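Local coordinates for protein probable enoyl-CoA hydratase/isomerase (Mycobacterium abscessus, PDB 3SWX) that probably catalyses the hydration or isomerisation of enoyl-CoA thioesters, as a trimeric member of the crotonase-like enoyl-CoA hydratase/isomerase family, at residues R206-L210 against E261-R265; R217-L221 against A230-L234. All coordinates share one frame; numbering follows the deposited sequence.

How the interactions relate
Both contacts belong to the helical C-terminal part of a crotonase-like subunit, and both use helix 209-225, which shows how one helix can be held by different chemistry along its length. Interaction 1 meets its N-terminal end, where the loop 261-265 at the chain terminus lies along residues 206-210; it is partly buried and built from an aromatic ring over an alanine methyl, with a proline and a leucine against a glycine. Interaction 2, about 20 Å away between centres, is a buried helix-helix contact nested within the chain loop that interaction 1 closes, and a side-chain amide bonds to a backbone carbonyl there. The second subunit touches both, so each forms part of a subunit interface.

Interaction 1: R206-L210 against E261-R265; sequences RQAPL and EFVGR
Phe262 lays its ring over Ala208 where the C-terminal tail of this crotonase-like fold returns to the start of helix 209-225. Ala208 is the N-cap residue, and its methyl makes a CH-pi contact over the middle of one ring face, CB standing 3.8 Å from the Phe262 centroid and only 6° off the ring normal. The phenylalanine reaches this position with CG beside its own backbone N and anti to the carbonyl carbon (chi1 -63°). Its CD2 edge meets the backbone ahead of the helix: Arg206 O lies in the ring plane, 3.3 Å from Phe262 CD2. The two segments run nearly the same way, their end-to-end directions 16° apart, so the next contacts follow in step. Pro209 sets CG 3.8 Å from Gly264 CA. Gly264 has a backbone shape in which a CB would jam against the preceding carbonyl O, and such a CB would also stand close to the proline ring. Nearby, Asp246 receives the N-H groups of Val263 and Gly264, holding the turn of the tail. Against the end of the chain, Leu210 of the helix splits its methyls, CD2 lying 4.0 Å from Gly264 O and CD1 3.9 Å from Arg265 CA.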
# COMPACT_ATOMS: atom_id res chain seq x y z
N ARG B 206 -8.44 26.69 -2.02
CA ARG B 206 -9.21 27.19 -3.17
C ARG B 206 -10.26 26.17 -3.64
O ARG B 206 -11.13 26.50 -4.45
CB ARG B 206 -8.29 27.54 -4.36
CG ARG B 206 -7.30 28.67 -4.11
CD ARG B 206 -6.65 29.17 -5.40
NE ARG B 206 -5.82 28.16 -6.04
CZ ARG B 206 -4.55 27.88 -5.72
NH1 ARG B 206 -3.91 26.93 -6.40
NH2 ARG B 206 -3.91 28.54 -4.75
N GLN B 207 -10.19 24.93 -3.13
CA GLN B 207 -11.16 23.91 -3.52
C GLN B 207 -12.37 23.93 -2.57
O GLN B 207 -12.36 24.61 -1.54
CB GLN B 207 -10.51 22.53 -3.53
CG GLN B 207 -9.10 22.54 -4.15
CD GLN B 207 -9.07 23.18 -5.53
OE1 GLN B 207 -9.92 22.89 -6.37
NE2 GLN B 207 -8.09 24.03 -5.76
N ALA B 208 -13.41 23.19 -2.94
CA ALA B 208 -14.66 23.22 -2.18
C ALA B 208 -14.48 22.46 -0.87
O ALA B 208 -14.28 21.25 -0.91
CB ALA B 208 -15.78 22.59 -2.99
N PRO B 209 -14.54 23.17 0.30
CA PRO B 209 -14.28 22.55 1.59
C PRO B 209 -15.09 21.28 1.91
O PRO B 209 -14.52 20.34 2.46
CB PRO B 209 -14.63 23.65 2.61
CG PRO B 209 -14.44 24.93 1.87
CD PRO B 209 -14.81 24.62 0.44
N LEU B 210 -16.38 21.25 1.58
CA LEU B 210 -17.20 20.07 1.91
C LEU B 210 -16.78 18.87 1.05
O LEU B 210 -16.92 17.73 1.45
CB LEU B 210 -18.70 20.35 1.70
CG LEU B 210 -19.35 21.48 2.50
CD1 LEU B 210 -20.84 21.55 2.13
CD2 LEU B 210 -19.16 21.33 4.01
N GLU B 261 -15.28 30.69 -6.59
CA GLU B 261 -14.97 31.17 -5.23
C GLU B 261 -15.90 30.43 -4.26
O GLU B 261 -17.06 30.82 -4.09
CB GLU B 261 -15.20 32.68 -5.12
N PHE B 262 -15.42 29.37 -3.63
CA PHE B 262 -16.28 28.53 -2.78
C PHE B 262 -16.49 29.14 -1.40
O PHE B 262 -15.60 29.79 -0.87
CB PHE B 262 -15.68 27.13 -2.63
CG PHE B 262 -15.59 26.38 -3.93
CD1 PHE B 262 -16.74 25.99 -4.60
CD2 PHE B 262 -14.36 26.08 -4.47
CE1 PHE B 262 -16.65 25.30 -5.80
CE2 PHE B 262 -14.25 25.37 -5.67
CZ PHE B 262 -15.40 25.00 -6.33
N VAL B 263 -17.67 28.90 -0.83
CA VAL B 263 -18.04 29.41 0.50
C VAL B 263 -18.11 28.36 1.62
O VAL B 263 -18.22 28.72 2.79
CB VAL B 263 -19.39 30.16 0.47
CG1 VAL B 263 -19.30 31.35 -0.46
CG2 VAL B 263 -20.52 29.23 0.03
N GLY B 264 -18.05 27.07 1.27
CA GLY B 264 -18.07 26.02 2.29
C GLY B 264 -19.46 25.66 2.79
O GLY B 264 -19.63 25.28 3.95
N ARG B 265 -20.46 25.79 1.92
CA ARG B 265 -21.79 25.29 2.19
C ARG B 265 -22.50 25.07 0.85
O ARG B 265 -23.69 24.77 0.76
CB ARG B 265 -22.56 26.29 3.07
CG ARG B 265 -22.56 27.71 2.55
CD ARG B 265 -23.40 28.63 3.40
NE ARG B 265 -23.63 29.88 2.67
CZ ARG B 265 -22.83 30.94 2.68
NH1 ARG B 265 -21.72 30.97 3.41
NH2 ARG B 265 -23.15 32.00 1.96
OXT ARG B 265 -21.86 25.18 -0.21

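Interaction 2: R217-L221 against A230-L234; sequences RNARL and AEEQL
Asn218 and Leu221 both extend CG away from their backbone N (chi1 -167° and -174°), which carries an amide and a leucyl branch from one face of helix 217-221 towards helix 230-234. The pair illustrates how a polar side chain can be built into a buried helix-helix contact when each end of its amide has a partner. Asn218 ND2 donates to Ala230 O at 3.1 Å, and the bond is almost straight, with an N-H...O angle of 175°. The acceptor lies practically in the amide plane of Asn218, whereas the donor is tilted from the plane of the Ala230 carbonyl. That same carbonyl also takes a weak bond from Gln233 N, within its own helix. The other end of the amide turns to apolar neighbours: OD1 of Asn218 is 3.5 Å from Ala230 CB and equally near Leu234 CD2, while its hydrogen bond goes to Thr151 of the second subunit. Together the two bonds probably fix the rotation of the amide. Beside it, Gln233 bends at chi2, and its aliphatic part does the packing: CB lies 3.6 Å from Asn218 ND2, and CG is equally close to Leu221 CD2, where the two side chains cross at about a right angle. Leu221 CD2 also looks onto Ala230 CA at 4.2 Å, next to the closest backbone approach of the pair. The short helical segments run roughly antiparallel, with axes 9.4 Å apart, as befits a helical hairpin: helix 209-225 turns back into helix 227-242 after a short connection. Away from the six-stranded sheet of its own subunit, this hairpin packs against a neighbour, Ala230 resting on Ile152 and Ala219 on Trp160, both of the second subunit.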
# COMPACT_ATOMS: atom_id res chain seq x y z
N ARG B 217 -13.22 11.97 4.73
CA ARG B 217 -14.18 11.16 5.47
C ARG B 217 -14.38 9.77 4.84
O ARG B 217 -14.29 8.75 5.53
CB ARG B 217 -15.54 11.89 5.62
CG ARG B 217 -16.57 11.17 6.52
CD ARG B 217 -17.80 12.03 6.84
NE ARG B 217 -18.53 12.44 5.63
CZ ARG B 217 -18.54 13.66 5.09
NH1 ARG B 217 -17.87 14.68 5.63
NH2 ARG B 217 -19.24 13.86 3.98
N ASN B 218 -14.62 9.73 3.54
CA ASN B 218 -14.84 8.45 2.91
C ASN B 218 -13.57 7.60 2.89
O ASN B 218 -13.64 6.39 3.10
CB ASN B 218 -15.39 8.64 1.51
CG ASN B 218 -15.93 7.36 0.93
OD1 ASN B 218 -15.23 6.63 0.23
ND2 ASN B 218 -17.20 7.07 1.26
N ALA B 219 -12.42 8.23 2.62
CA ALA B 219 -11.14 7.55 2.65
C ALA B 219 -10.88 6.91 4.03
O ALA B 219 -10.45 5.76 4.10
CB ALA B 219 -9.99 8.53 2.29
N ARG B 220 -11.15 7.66 5.11
CA ARG B 220 -10.98 7.10 6.45
C ARG B 220 -11.94 5.96 6.77
O ARG B 220 -11.56 5.00 7.41
CB ARG B 220 -11.13 8.16 7.53
CG ARG B 220 -10.01 9.19 7.57
CD ARG B 220 -10.15 10.02 8.83
NE ARG B 220 -9.52 11.34 8.73
CZ ARG B 220 -8.22 11.58 8.70
NH1 ARG B 220 -7.35 10.59 8.75
NH2 ARG B 220 -7.76 12.85 8.63
N LEU B 221 -13.19 6.10 6.33
CA LEU B 221 -14.21 5.05 6.53
C LEU B 221 -13.78 3.74 5.87
O LEU B 221 -13.93 2.68 6.46
CB LEU B 221 -15.56 5.49 5.97
CG LEU B 221 -16.75 4.55 6.23
CD1 LEU B 221 -16.85 4.23 7.70
CD2 LEU B 221 -18.06 5.15 5.68
N ALA B 230 -17.41 2.18 2.81
CA ALA B 230 -17.10 3.37 2.03
C ALA B 230 -17.94 3.42 0.74
O ALA B 230 -18.54 4.46 0.41
CB ALA B 230 -15.58 3.45 1.75
N GLU B 231 -18.04 2.29 0.05
CA GLU B 231 -18.81 2.21 -1.18
C GLU B 231 -20.25 2.65 -0.99
O GLU B 231 -20.79 3.39 -1.80
CB GLU B 231 -18.80 0.77 -1.72
CG GLU B 231 -17.56 0.45 -2.50
CD GLU B 231 -17.47 -1.00 -2.86
OE1 GLU B 231 -18.41 -1.78 -2.58
OE2 GLU B 231 -16.44 -1.37 -3.44
N GLU B 232 -20.87 2.17 0.08
CA GLU B 232 -22.26 2.46 0.39
C GLU B 232 -22.50 3.96 0.56
O GLU B 232 -23.55 4.46 0.27
CB GLU B 232 -22.60 1.69 1.70
CG GLU B 232 -24.01 1.64 2.04
CD GLU B 232 -24.30 0.90 3.35
OE1 GLU B 232 -23.44 0.89 4.26
OE2 GLU B 232 -25.42 0.41 3.47
N GLN B 233 -21.49 4.69 1.01
CA GLN B 233 -21.62 6.14 1.17
C GLN B 233 -21.33 6.96 -0.10
O GLN B 233 -21.59 8.16 -0.10
CB GLN B 233 -20.66 6.63 2.26
CG GLN B 233 -20.86 6.02 3.61
CD GLN B 233 -22.22 6.30 4.17
OE1 GLN B 233 -22.89 7.26 3.75
NE2 GLN B 233 -22.65 5.48 5.12
N LEU B 234 -20.77 6.36 -1.15
CA LEU B 234 -20.25 7.16 -2.28
C LEU B 234 -21.31 8.04 -2.95
O LEU B 234 -21.15 9.28 -3.01
CB LEU B 234 -19.60 6.27 -3.34
CG LEU B 234 -18.29 5.59 -2.94
CD1 LEU B 234 -17.90 4.58 -4.00
CD2 LEU B 234 -17.18 6.63 -2.71